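Local coordinates for protein methyltransferase (Pyrococcus horikoshii, PDB 1IXK) that probably methylates carbon 5 of cytidines in tRNA, using S-adenosyl-L-methionine as the methyl donor, at residues A[44-49]-A[79-84]; A[50-55]-A[166-171]; A[18-23]-A[213-218]; A[107-112]-A[307-312]; A[116-121]-A[139-144]. One frame throughout, in Å; residues are numbered along the deposited sequence.

Contact 1: residues A[44-49]-A[79-84]; sequences PRCFRV and GFCLTR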
# COMPACT_ATOMS: atom_id res chain seq x y z
N PRO A 44 2.85 -9.72 -12.20
CA PRO A 44 3.57 -9.18 -13.36
C PRO A 44 4.56 -8.16 -12.82
O PRO A 44 4.45 -7.74 -11.67
CB PRO A 44 2.46 -8.51 -14.16
CG PRO A 44 1.21 -9.24 -13.75
CD PRO A 44 1.42 -9.40 -12.27
N ARG A 45 5.54 -7.78 -13.63
CA ARG A 45 6.51 -6.77 -13.20
C ARG A 45 5.94 -5.43 -13.63
O ARG A 45 5.63 -5.23 -14.81
CB ARG A 45 7.87 -7.03 -13.85
CG ARG A 45 8.95 -6.04 -13.44
CD ARG A 45 10.35 -6.47 -13.88
NE ARG A 45 10.84 -7.62 -13.13
CZ ARG A 45 10.56 -8.89 -13.42
NH1 ARG A 45 9.79 -9.19 -14.45
NH2 ARG A 45 11.05 -9.86 -12.65
N CYS A 46 5.78 -4.50 -12.69
CA CYS A 46 5.22 -3.19 -13.01
C CYS A 46 6.20 -2.07 -12.69
O CYS A 46 7.13 -2.24 -11.90
CB CYS A 46 3.92 -2.96 -12.23
SG CYS A 46 2.72 -4.33 -12.25
N PHE A 47 6.00 -0.92 -13.32
CA PHE A 47 6.88 0.21 -13.07
C PHE A 47 6.11 1.52 -13.01
O PHE A 47 5.00 1.62 -13.53
CB PHE A 47 7.98 0.29 -14.15
CG PHE A 47 7.45 0.58 -15.53
CD1 PHE A 47 7.16 1.88 -15.93
CD2 PHE A 47 7.21 -0.46 -16.42
CE1 PHE A 47 6.64 2.14 -17.19
CE2 PHE A 47 6.69 -0.21 -17.70
CZ PHE A 47 6.40 1.09 -18.08
N ARG A 48 6.72 2.51 -12.38
CA ARG A 48 6.14 3.83 -12.23
C ARG A 48 7.05 4.84 -12.92
O ARG A 48 8.26 4.82 -12.72
CB ARG A 48 6.03 4.16 -10.74
CG ARG A 48 5.57 5.57 -10.42
CD ARG A 48 5.82 5.86 -8.95
NE ARG A 48 7.12 6.46 -8.70
CZ ARG A 48 7.90 6.16 -7.66
NH1 ARG A 48 9.07 6.77 -7.52
NH2 ARG A 48 7.53 5.23 -6.78
N VAL A 49 6.47 5.70 -13.73
CA VAL A 49 7.27 6.72 -14.42
C VAL A 49 7.63 7.80 -13.40
O VAL A 49 6.76 8.30 -12.68
CB VAL A 49 6.47 7.39 -15.55
CG1 VAL A 49 7.31 8.50 -16.17
CG2 VAL A 49 6.07 6.35 -16.60
N GLY A 79 1.66 4.57 -13.47
CA GLY A 79 1.99 3.16 -13.37
C GLY A 79 1.57 2.27 -14.53
O GLY A 79 0.50 2.43 -15.11
N PHE A 80 2.43 1.31 -14.86
CA PHE A 80 2.18 0.37 -15.95
C PHE A 80 2.72 -1.00 -15.57
O PHE A 80 3.68 -1.10 -14.81
CB PHE A 80 2.90 0.85 -17.22
CG PHE A 80 2.47 2.20 -17.69
CD1 PHE A 80 1.44 2.34 -18.61
CD2 PHE A 80 3.09 3.35 -17.19
CE1 PHE A 80 1.04 3.61 -19.04
CE2 PHE A 80 2.69 4.62 -17.61
CZ PHE A 80 1.67 4.75 -18.54
N CYS A 81 2.09 -2.05 -16.08
CA CYS A 81 2.56 -3.41 -15.82
C CYS A 81 2.93 -4.05 -17.16
O CYS A 81 2.18 -3.98 -18.13
CB CYS A 81 1.49 -4.23 -15.08
SG CYS A 81 1.16 -3.66 -13.37
N LEU A 82 4.11 -4.64 -17.19
CA LEU A 82 4.64 -5.25 -18.41
C LEU A 82 3.88 -6.46 -18.96
O LEU A 82 3.47 -7.35 -18.21
CB LEU A 82 6.10 -5.63 -18.17
CG LEU A 82 7.03 -4.44 -18.01
CD1 LEU A 82 8.30 -4.85 -17.27
CD2 LEU A 82 7.36 -3.88 -19.40
N THR A 83 3.71 -6.47 -20.28
CA THR A 83 3.05 -7.55 -20.98
C THR A 83 4.06 -8.14 -21.96
O THR A 83 3.91 -9.27 -22.43
CB THR A 83 1.81 -7.06 -21.76
OG1 THR A 83 2.18 -5.98 -22.62
CG2 THR A 83 0.74 -6.59 -20.79
N ARG A 84 5.09 -7.36 -22.26
CA ARG A 84 6.17 -7.80 -23.14
C ARG A 84 7.46 -7.18 -22.63
O ARG A 84 7.64 -5.96 -22.69
CB ARG A 84 5.95 -7.37 -24.59
CG ARG A 84 6.98 -7.97 -25.57
CD ARG A 84 6.65 -7.62 -27.02
NE ARG A 84 7.36 -8.46 -27.99
CZ ARG A 84 8.63 -8.31 -28.34
NH1 ARG A 84 9.17 -9.14 -29.23
NH2 ARG A 84 9.37 -7.34 -27.82
O HOH W 1 5.08 -8.67 -16.39
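Phe47 and Phe80 face each other as an antiparallel hydrogen-bonded pair. Phe47 N gives its hydrogen to Phe80 O at 2.8 Å, and Phe80 N returns one to Phe47 O at 2.9 Å. Two residues along, past the cysteine pair, Leu82 N donates to Arg45 O. Next to it a bridging water accepts from Arg45 N and donates to Leu82 O. Gly79 CA adds a CA-H...O contact to Phe47 O, at 3.4 Å. Cys46 and Cys81 form the neighbouring non-hydrogen-bonded pair, and here the strands are tied covalently. Their CA atoms are only 3.9 Å apart, and the SG atoms join in a disulfide with a torsion of 93° about the S-S bond. On the other face of the sheet, Phe80 CB lies over the face of the Phe47 ring, 3.6 Å from Phe47 CZ. The two ring planes are tilted by 28° but slid apart, so they barely overlap. Leu82 CD2 meets the Phe47 ring at its edge, and Val49 CG2 touches Phe80 CE2. Arg48, paired with Gly79, is on the disulfide face, and its guanidinium is bonded outside the two strands. Gln103, Gln138, Ser134 and the carbonyl of Gly131, one of the residues predicted to bind S-adenosyl-L-methionine, take up its N-H groups. These are the central strands of a four-stranded antiparallel sheet in the N-terminal RsmF-type domain, cross-linked by a disulfide.

Contact 2: residues A[50-55]-A[166-171]; sequences NTLKIS and LGVLNV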
# COMPACT_ATOMS: atom_id res chain seq x y z
N ASN A 50 8.91 8.17 -13.34
CA ASN A 50 9.34 9.21 -12.42
C ASN A 50 9.17 10.55 -13.13
O ASN A 50 10.04 10.99 -13.89
CB ASN A 50 10.80 9.01 -12.01
CG ASN A 50 11.31 10.14 -11.13
OD1 ASN A 50 10.53 10.91 -10.57
ND2 ASN A 50 12.63 10.24 -11.01
N THR A 51 8.03 11.19 -12.88
CA THR A 51 7.72 12.46 -13.52
C THR A 51 8.60 13.61 -13.05
O THR A 51 8.49 14.73 -13.54
CB THR A 51 6.24 12.81 -13.32
OG1 THR A 51 5.93 12.87 -11.93
CG2 THR A 51 5.38 11.76 -13.99
N LEU A 52 9.49 13.34 -12.10
CA LEU A 52 10.41 14.37 -11.63
C LEU A 52 11.48 14.51 -12.71
O LEU A 52 12.15 15.54 -12.79
CB LEU A 52 11.08 13.97 -10.32
CG LEU A 52 10.29 14.12 -9.01
CD1 LEU A 52 11.16 13.68 -7.85
CD2 LEU A 52 9.87 15.58 -8.83
N LYS A 53 11.63 13.47 -13.53
CA LYS A 53 12.64 13.47 -14.59
C LYS A 53 12.12 13.35 -16.01
O LYS A 53 12.84 13.68 -16.96
CB LYS A 53 13.66 12.37 -14.33
CG LYS A 53 14.54 12.60 -13.13
CD LYS A 53 15.70 11.61 -13.12
CE LYS A 53 16.74 11.99 -12.09
NZ LYS A 53 17.96 11.16 -12.23
N ILE A 54 10.89 12.88 -16.19
CA ILE A 54 10.35 12.72 -17.54
C ILE A 54 8.83 12.53 -17.53
O ILE A 54 8.28 11.96 -16.59
CB ILE A 54 11.01 11.51 -18.24
CG1 ILE A 54 10.52 11.42 -19.69
CG2 ILE A 54 10.69 10.23 -17.48
CD1 ILE A 54 11.18 10.30 -20.48
N SER A 55 8.17 13.01 -18.58
CA SER A 55 6.72 12.88 -18.67
C SER A 55 6.36 11.42 -18.95
O SER A 55 7.19 10.65 -19.43
CB SER A 55 6.17 13.76 -19.79
OG SER A 55 6.50 13.24 -21.07
N LEU A 166 16.72 9.05 -8.29
CA LEU A 166 15.42 9.55 -8.74
C LEU A 166 15.32 11.07 -8.76
O LEU A 166 14.34 11.62 -9.27
CB LEU A 166 14.31 8.98 -7.85
CG LEU A 166 14.17 7.45 -7.85
CD1 LEU A 166 13.15 7.01 -6.80
CD2 LEU A 166 13.74 6.98 -9.23
N GLY A 167 16.31 11.75 -8.21
CA GLY A 167 16.29 13.21 -8.20
C GLY A 167 15.33 13.78 -7.17
O GLY A 167 14.83 14.90 -7.33
N VAL A 168 15.06 13.02 -6.12
CA VAL A 168 14.15 13.45 -5.05
C VAL A 168 14.90 14.38 -4.10
O VAL A 168 15.94 14.00 -3.54
CB VAL A 168 13.60 12.24 -4.29
CG1 VAL A 168 12.76 12.70 -3.10
CG2 VAL A 168 12.77 11.38 -5.24
N LEU A 169 14.37 15.58 -3.88
CA LEU A 169 15.03 16.57 -3.04
C LEU A 169 14.28 16.99 -1.77
O LEU A 169 14.83 17.74 -0.96
CB LEU A 169 15.30 17.83 -3.86
CG LEU A 169 16.05 17.66 -5.19
CD1 LEU A 169 16.02 18.96 -5.98
CD2 LEU A 169 17.48 17.23 -4.90
N ASN A 170 13.06 16.51 -1.59
CA ASN A 170 12.26 16.94 -0.45
C ASN A 170 12.00 15.92 0.66
O ASN A 170 11.08 16.11 1.46
CB ASN A 170 10.92 17.47 -0.96
CG ASN A 170 10.09 16.40 -1.62
OD1 ASN A 170 10.59 15.31 -1.91
ND2 ASN A 170 8.83 16.70 -1.89
N VAL A 171 12.80 14.86 0.73
CA VAL A 171 12.60 13.85 1.76
C VAL A 171 13.65 13.97 2.86
O VAL A 171 14.82 14.25 2.60
CB VAL A 171 12.68 12.41 1.18
CG1 VAL A 171 12.49 11.38 2.29
CG2 VAL A 171 11.61 12.22 0.11
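Asn50 ND2 donates to Leu166 O, the carbonyl at the end of helix 153-166. The bond is 2.8 Å long with an N-H...O angle of 152°. It lies in the carbonyl plane on a lone pair, and the acceptor is close to the amide plane of Asn50. CB of Asn50 points toward segment 166-171, and CG continues anti to the backbone N (chi1 176°). Lys53 runs its aliphatic chain alongside the same carbonyl, with Lys53 CE 3.7 Å from Leu166 O. Leu52 CD1 packs against Val168 CG2 at 3.8 Å. Here the loop between strand 46-49 and helix 56-65, in the N-terminal RsmF-type region, meets the methyltransferase region at the end of helix 153-166. The helix ends in a Schellman motif, with Gly167 at positive phi. A side chain at Gly167 would also come tight against Lys53 CE. The other atom of the amide, Asn50 OD1, accepts from Leu52 N at 3.1 Å, which makes an Asx turn; this donor stands above the carbonyl plane. Asn50 O takes two more bonds, from Lys53 N and Ile54 N. An alanine at Asn50 would probably leave Leu166 O without this donor and let the turn at Leu52 N loosen. Further out, Asn50 ND2 also donates to Gly98 O. Lys53 NZ is held by the carbonyls of Arg165 and Thr97. Asn142 bonds Gly167 O and Leu169 N, just after the helix.

Contact 3: residues A[18-23]-A[213-218]; sequences KLFADR and RTMDDI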
# COMPACT_ATOMS: atom_id res chain seq x y z
N LYS A 18 -6.85 -25.32 9.30
CA LYS A 18 -8.30 -25.43 9.19
C LYS A 18 -8.97 -24.15 9.67
O LYS A 18 -10.03 -23.77 9.16
CB LYS A 18 -8.82 -26.62 10.00
CG LYS A 18 -10.33 -26.80 9.86
CD LYS A 18 -10.82 -28.11 10.43
CE LYS A 18 -12.29 -28.31 10.12
NZ LYS A 18 -12.78 -29.67 10.47
N LEU A 19 -8.36 -23.48 10.64
CA LEU A 19 -8.92 -22.24 11.17
C LEU A 19 -9.00 -21.16 10.09
O LEU A 19 -10.05 -20.57 9.87
CB LEU A 19 -8.06 -21.73 12.34
CG LEU A 19 -8.43 -20.35 12.91
CD1 LEU A 19 -9.89 -20.34 13.35
CD2 LEU A 19 -7.51 -20.03 14.07
N PHE A 20 -7.88 -20.92 9.41
CA PHE A 20 -7.84 -19.91 8.36
C PHE A 20 -8.72 -20.31 7.18
O PHE A 20 -9.33 -19.46 6.54
CB PHE A 20 -6.41 -19.66 7.88
CG PHE A 20 -5.60 -18.79 8.80
CD1 PHE A 20 -4.50 -18.08 8.31
CD2 PHE A 20 -5.92 -18.67 10.15
CE1 PHE A 20 -3.74 -17.27 9.15
CE2 PHE A 20 -5.16 -17.87 11.00
CZ PHE A 20 -4.07 -17.17 10.50
N ALA A 21 -8.77 -21.61 6.89
CA ALA A 21 -9.60 -22.09 5.79
C ALA A 21 -11.07 -21.79 6.12
O ALA A 21 -11.82 -21.32 5.26
CB ALA A 21 -9.41 -23.59 5.59
N ASP A 22 -11.47 -22.05 7.36
CA ASP A 22 -12.84 -21.79 7.78
C ASP A 22 -13.12 -20.29 7.78
O ASP A 22 -14.20 -19.86 7.39
CB ASP A 22 -13.11 -22.37 9.17
CG ASP A 22 -13.25 -23.89 9.16
OD1 ASP A 22 -13.70 -24.45 8.14
OD2 ASP A 22 -12.94 -24.53 10.19
N ARG A 23 -12.14 -19.50 8.21
CA ARG A 23 -12.30 -18.06 8.22
C ARG A 23 -12.51 -17.51 6.81
O ARG A 23 -13.44 -16.75 6.56
CB ARG A 23 -11.07 -17.39 8.86
CG ARG A 23 -11.11 -17.34 10.39
CD ARG A 23 -9.74 -17.00 10.98
NE ARG A 23 -9.20 -15.71 10.53
CZ ARG A 23 -9.49 -14.53 11.07
NH1 ARG A 23 -10.33 -14.45 12.09
NH2 ARG A 23 -8.93 -13.43 10.58
N ARG A 213 0.59 -17.82 8.61
CA ARG A 213 0.60 -16.99 9.81
C ARG A 213 -0.24 -17.65 10.90
O ARG A 213 -0.90 -18.67 10.67
CB ARG A 213 0.02 -15.60 9.51
CG ARG A 213 0.64 -14.88 8.32
CD ARG A 213 -0.08 -13.56 8.06
NE ARG A 213 0.13 -12.60 9.14
CZ ARG A 213 -0.53 -11.46 9.28
NH1 ARG A 213 -1.47 -11.11 8.40
NH2 ARG A 213 -0.25 -10.65 10.29
N THR A 214 -0.23 -17.05 12.08
CA THR A 214 -1.00 -17.56 13.20
C THR A 214 -1.94 -16.46 13.70
O THR A 214 -1.73 -15.28 13.41
CB THR A 214 -0.09 -17.98 14.37
OG1 THR A 214 0.54 -16.82 14.92
CG2 THR A 214 0.97 -18.95 13.89
N MSE A 215 -2.96 -16.86 14.44
CA MSE A 215 -3.92 -15.91 14.98
C MSE A 215 -3.14 -14.90 15.84
O MSE A 215 -3.52 -13.73 15.92
CB MSE A 215 -4.96 -16.66 15.81
CG MSE A 215 -6.38 -16.11 15.76
SE MSE A 215 -7.05 -15.77 14.09
CE MSE A 215 -7.11 -13.98 14.20
N ASP A 216 -2.05 -15.35 16.45
CA ASP A 216 -1.21 -14.49 17.28
C ASP A 216 -0.54 -13.41 16.44
O ASP A 216 -0.50 -12.25 16.84
CB ASP A 216 -0.12 -15.30 17.99
CG ASP A 216 -0.57 -15.83 19.33
OD1 ASP A 216 0.23 -16.54 19.99
OD2 ASP A 216 -1.71 -15.53 19.74
N ASP A 217 -0.01 -13.80 15.29
CA ASP A 217 0.65 -12.84 14.41
C ASP A 217 -0.34 -11.77 13.96
O ASP A 217 0.03 -10.61 13.80
CB ASP A 217 1.22 -13.56 13.18
CG ASP A 217 2.24 -14.62 13.55
OD1 ASP A 217 3.22 -14.30 14.25
OD2 ASP A 217 2.05 -15.79 13.15
N ILE A 218 -1.60 -12.16 13.77
CA ILE A 218 -2.64 -11.22 13.35
C ILE A 218 -2.89 -10.20 14.46
O ILE A 218 -3.07 -9.01 14.20
CB ILE A 218 -3.96 -11.96 13.01
CG1 ILE A 218 -3.72 -12.92 11.83
CG2 ILE A 218 -5.04 -10.95 12.64
CD1 ILE A 218 -4.92 -13.77 11.46
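Phe20 pushes the CZ end of its ring against the start of helix 215-235. Its CZ meets Ile218 CD1 tip to tip at 3.6 Å, and its CE1 lies 3.5 Å from Arg213 O. Thr214 C and Met215 N lie at the ring edge. Met215, a selenomethionine, makes an oblique Met-aromatic contact, with SE 5.4 Å from the Phe20 ring centroid. Its chain bends at chi3 (-112°), which places methyl CE over one face of the Arg23 guanidinium, 3.9 Å from Arg23 NH1. Arg23 NH2 is salt-bridged to Glu250 and Glu252, so the flat group is pinned by charge while Met215 covers it. A leucine in place of Arg23 would probably leave both glutamates without this mate and take the flat surface from under the Met215 methyl. Thr214 and Asp217 close the helix start: Asp217 N donates to Thr214 OG1 at 3.1 Å, and Asp217 OD2 accepts from both Thr214 N and Thr214 OG1. The contact joins helix 18-28 to a helix N-terminus bearing a capping box.

Contact 4: residues A[107-112]-A[307-312]; sequences SMYPPV and FFIAKI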
# COMPACT_ATOMS: atom_id res chain seq x y z
N SER A 107 1.16 -1.23 -4.51
CA SER A 107 1.93 -0.26 -3.73
C SER A 107 1.83 1.16 -4.29
O SER A 107 2.22 2.12 -3.63
CB SER A 107 3.40 -0.70 -3.63
OG SER A 107 4.04 -0.65 -4.90
N MSE A 108 1.31 1.30 -5.51
CA MSE A 108 1.16 2.61 -6.13
C MSE A 108 -0.11 3.32 -5.67
O MSE A 108 -0.21 4.54 -5.71
CB MSE A 108 1.12 2.47 -7.66
CG MSE A 108 2.40 1.93 -8.30
SE MSE A 108 2.30 1.86 -10.13
CE MSE A 108 3.56 0.64 -10.47
N TYR A 109 -1.09 2.54 -5.21
CA TYR A 109 -2.37 3.10 -4.78
C TYR A 109 -2.31 4.08 -3.59
O TYR A 109 -2.82 5.19 -3.69
CB TYR A 109 -3.35 1.96 -4.45
CG TYR A 109 -4.82 2.33 -4.53
CD1 TYR A 109 -5.23 3.66 -4.54
CD2 TYR A 109 -5.80 1.34 -4.55
CE1 TYR A 109 -6.59 4.00 -4.58
CE2 TYR A 109 -7.16 1.67 -4.59
CZ TYR A 109 -7.54 3.00 -4.60
OH TYR A 109 -8.87 3.33 -4.62
N PRO A 110 -1.68 3.69 -2.47
CA PRO A 110 -1.60 4.57 -1.30
C PRO A 110 -1.11 6.00 -1.54
O PRO A 110 -1.78 6.96 -1.16
CB PRO A 110 -0.70 3.79 -0.34
CG PRO A 110 -1.06 2.38 -0.64
CD PRO A 110 -1.07 2.38 -2.17
N PRO A 111 0.06 6.17 -2.18
CA PRO A 111 0.54 7.53 -2.42
C PRO A 111 -0.43 8.36 -3.27
O PRO A 111 -0.67 9.53 -2.98
CB PRO A 111 1.87 7.32 -3.16
CG PRO A 111 2.28 5.94 -2.79
CD PRO A 111 1.00 5.17 -2.73
N VAL A 112 -0.96 7.75 -4.32
CA VAL A 112 -1.88 8.44 -5.21
C VAL A 112 -3.16 8.81 -4.46
O VAL A 112 -3.68 9.92 -4.60
CB VAL A 112 -2.22 7.56 -6.44
CG1 VAL A 112 -3.24 8.27 -7.33
CG2 VAL A 112 -0.94 7.28 -7.23
N PHE A 307 -5.08 -6.71 -0.75
CA PHE A 307 -4.80 -5.33 -0.37
C PHE A 307 -6.02 -4.64 0.26
O PHE A 307 -7.15 -4.96 -0.08
CB PHE A 307 -4.37 -4.60 -1.65
CG PHE A 307 -3.98 -3.17 -1.46
CD1 PHE A 307 -2.71 -2.83 -0.99
CD2 PHE A 307 -4.86 -2.15 -1.79
CE1 PHE A 307 -2.33 -1.49 -0.87
CE2 PHE A 307 -4.49 -0.81 -1.67
CZ PHE A 307 -3.22 -0.48 -1.21
N PHE A 308 -5.77 -3.70 1.16
CA PHE A 308 -6.83 -2.95 1.83
C PHE A 308 -6.37 -1.51 1.95
O PHE A 308 -5.22 -1.25 2.28
CB PHE A 308 -7.08 -3.50 3.25
CG PHE A 308 -8.05 -2.68 4.06
CD1 PHE A 308 -9.42 -2.83 3.88
CD2 PHE A 308 -7.59 -1.77 5.01
CE1 PHE A 308 -10.33 -2.08 4.64
CE2 PHE A 308 -8.49 -1.01 5.78
CZ PHE A 308 -9.86 -1.18 5.59
N ILE A 309 -7.27 -0.57 1.68
CA ILE A 309 -6.91 0.83 1.78
C ILE A 309 -8.09 1.67 2.23
O ILE A 309 -9.21 1.45 1.79
CB ILE A 309 -6.39 1.38 0.43
CG1 ILE A 309 -5.99 2.85 0.59
CG2 ILE A 309 -7.46 1.22 -0.65
CD1 ILE A 309 -5.30 3.45 -0.64
N ALA A 310 -7.82 2.64 3.10
CA ALA A 310 -8.85 3.55 3.59
C ALA A 310 -8.31 4.96 3.63
O ALA A 310 -7.15 5.18 3.99
CB ALA A 310 -9.31 3.12 4.98
N LYS A 311 -9.15 5.93 3.27
CA LYS A 311 -8.74 7.33 3.28
C LYS A 311 -9.48 8.03 4.41
O LYS A 311 -10.71 8.15 4.39
CB LYS A 311 -9.07 7.98 1.93
CG LYS A 311 -8.57 9.40 1.80
CD LYS A 311 -8.61 9.83 0.33
CE LYS A 311 -8.14 11.25 0.17
NZ LYS A 311 -7.84 11.55 -1.27
N ILE A 312 -8.72 8.50 5.38
CA ILE A 312 -9.27 9.14 6.57
C ILE A 312 -9.05 10.65 6.65
O ILE A 312 -7.94 11.13 6.44
CB ILE A 312 -8.65 8.49 7.83
CG1 ILE A 312 -8.89 6.98 7.80
CG2 ILE A 312 -9.23 9.11 9.09
CD1 ILE A 312 -8.17 6.21 8.90
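This is a buried apolar contact between helix 105-114 and strand 307-314, close to the centre of the chain. The two short segments run the same way, with axes 9.6 Å apart and an angle of 1°. Four side chains make the contact. Ile309 CD1 sits over one face of the Tyr109 ring in a CH-pi contact, 4.1 Å from its centroid. The CD1 methyl also reaches Pro110 CA at 3.9 Å. Phe307 touches both helix residues. Its CE2 comes to Tyr109 CD2 at 3.8 Å, and its CZ meets Pro110 CG at 3.6 Å. Pro110 CG lies at the edge of the Phe307 ring, in its plane, and the two side chains meet tip to tip. CB of Phe307 points toward the helix, and CG continues anti to the backbone N (chi1 -178°). The Tyr109 hydroxyl is satisfied elsewhere, by Tyr274 O, and its ring stacks on Trp75. Phe307 also lies near Cys247, the predicted nucleophile, and Pro110 near Lys132 of the predicted cofactor site. Strand 307-314 pairs antiparallel with strands 240-246 and 295-297, while helix 131-139 packs against helix 105-114 through Pro111 and Leu136.

Contact 5: residues A[116-121]-A[139-144]; sequences PKPGEI and LMRNDG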
# COMPACT_ATOMS: atom_id res chain seq x y z
N PRO A 116 -0.73 13.96 -2.10
CA PRO A 116 0.04 15.05 -1.48
C PRO A 116 0.19 16.18 -2.50
O PRO A 116 0.37 15.92 -3.69
CB PRO A 116 1.39 14.41 -1.18
CG PRO A 116 1.12 12.95 -1.15
CD PRO A 116 0.10 12.75 -2.23
N LYS A 117 0.14 17.43 -2.05
CA LYS A 117 0.29 18.56 -2.96
C LYS A 117 1.61 19.29 -2.74
O LYS A 117 2.17 19.26 -1.65
CB LYS A 117 -0.86 19.56 -2.75
CG LYS A 117 -2.24 18.99 -3.04
CD LYS A 117 -2.34 18.50 -4.47
CE LYS A 117 -3.75 18.01 -4.78
NZ LYS A 117 -3.84 17.51 -6.19
N PRO A 118 2.12 19.95 -3.79
CA PRO A 118 3.38 20.67 -3.62
C PRO A 118 3.29 21.64 -2.44
O PRO A 118 2.30 22.36 -2.31
CB PRO A 118 3.53 21.40 -4.96
CG PRO A 118 2.94 20.43 -5.92
CD PRO A 118 1.69 19.96 -5.20
N GLY A 119 4.30 21.63 -1.58
CA GLY A 119 4.31 22.54 -0.44
C GLY A 119 3.78 21.98 0.87
O GLY A 119 3.96 22.59 1.93
N GLU A 120 3.12 20.83 0.83
CA GLU A 120 2.57 20.28 2.06
C GLU A 120 3.60 19.58 2.94
O GLU A 120 4.67 19.21 2.47
CB GLU A 120 1.43 19.31 1.73
CG GLU A 120 0.24 19.97 1.05
CD GLU A 120 -0.99 19.09 1.04
OE1 GLU A 120 -0.88 17.92 0.61
OE2 GLU A 120 -2.06 19.56 1.46
N ILE A 121 3.26 19.44 4.22
CA ILE A 121 4.11 18.77 5.20
C ILE A 121 3.55 17.36 5.32
O ILE A 121 2.45 17.16 5.84
CB ILE A 121 4.04 19.48 6.56
CG1 ILE A 121 4.39 20.96 6.38
CG2 ILE A 121 5.00 18.82 7.55
CD1 ILE A 121 5.72 21.20 5.67
N LEU A 139 4.75 13.39 -6.71
CA LEU A 139 3.40 13.94 -6.70
C LEU A 139 3.45 15.36 -6.12
O LEU A 139 2.65 16.22 -6.49
CB LEU A 139 2.46 13.05 -5.88
CG LEU A 139 2.10 11.70 -6.52
CD1 LEU A 139 1.42 10.80 -5.49
CD2 LEU A 139 1.18 11.93 -7.71
N MSE A 140 4.42 15.59 -5.24
CA MSE A 140 4.60 16.90 -4.61
C MSE A 140 5.53 17.78 -5.46
O MSE A 140 5.81 18.92 -5.10
CB MSE A 140 5.17 16.73 -3.19
CG MSE A 140 4.24 15.95 -2.24
SE MSE A 140 5.02 15.37 -0.69
CE MSE A 140 5.10 16.85 0.20
N ARG A 141 6.00 17.23 -6.57
CA ARG A 141 6.89 17.95 -7.48
C ARG A 141 8.10 18.57 -6.77
O ARG A 141 8.46 19.73 -7.01
CB ARG A 141 6.10 19.01 -8.23
CG ARG A 141 4.95 18.41 -9.02
CD ARG A 141 4.16 19.45 -9.79
NE ARG A 141 3.07 18.83 -10.54
CZ ARG A 141 2.27 19.48 -11.38
NH1 ARG A 141 2.43 20.78 -11.58
NH2 ARG A 141 1.31 18.82 -12.03
N ASN A 142 8.72 17.79 -5.90
CA ASN A 142 9.89 18.22 -5.14
C ASN A 142 9.71 19.49 -4.33
O ASN A 142 10.66 20.23 -4.09
CB ASN A 142 11.11 18.37 -6.07
CG ASN A 142 12.01 17.14 -6.04
OD1 ASN A 142 12.07 16.43 -5.05
ND2 ASN A 142 12.73 16.91 -7.13
N ASP A 143 8.47 19.75 -3.92
CA ASP A 143 8.17 20.92 -3.10
C ASP A 143 7.55 20.33 -1.84
O ASP A 143 7.17 19.17 -1.84
CB ASP A 143 7.18 21.85 -3.81
CG ASP A 143 6.89 23.10 -3.01
OD1 ASP A 143 7.70 23.44 -2.12
OD2 ASP A 143 5.86 23.76 -3.27
N GLY A 144 7.46 21.12 -0.77
CA GLY A 144 6.91 20.60 0.47
C GLY A 144 7.97 19.78 1.17
O GLY A 144 9.15 19.88 0.83
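Two reverse turns lie against each other, a type II turn from Lys117 to Glu120 and a type I' turn from Met140 to Asp143, with Gly119 CA and Gly144 CA only 3.4 Å apart. Helix 131-139 ends in a Schellman motif, with Arg141 at positive phi, and the type I' turn overlaps it. Met140, a selenomethionine, carries much of the side-chain contact. Its CG is pressed against Pro116 CB at 3.4 Å, tighter than usual for two carbons. The chain then bends at its third torsion (chi3 76°), which takes CE to 3.3 Å from Glu120 O. Pro116 CD also touches Leu139 CD1. Pro118 lies across the carbonyl of Met140: its CA makes a CA-H...O contact with Met140 O at 3.3 Å, and its CG stands equally near that oxygen. Asp143 turns its carboxylate to Gly119, with OD2 3.1 Å from Gly119 N, but the angle is too poor for a hydrogen bond. The glycines allow this closeness. A side chain on Gly144 would clash with Glu120 O and Gly119 N. Within the first turn, Lys117 N donates to Glu120 OE1 at 2.9 Å, and Lys190 forms a salt bridge with the same oxygen. Between the segments the contact therefore rests on close fit and carbon-to-oxygen approaches, while the polar bonds stay inside each turn or go to residues beyond.

In the fold
From the N terminus, helix 18-28 opens a long loop; contact 3 closes it against the start of helix 215-235. Contacts 1, 2 and 5 all fall inside it. Contact 1 closes a short loop within the N-terminal sheet. Contact 2 starts between the two segments of contact 1, so these cross; it ties that domain to the end of helix 153-166. Contact 5 lies within the spans of both contact 2 and contact 4, and Asn142 joins it to contact 2 by probable hydrogen bonds. Contact 4 crosses contacts 2 and 3 and brings the late strand 307-314 to helix 105-114. Met108 packs contact 4 against contact 1. Contacts 2 and 3 lie on opposite sides of the chain's centre.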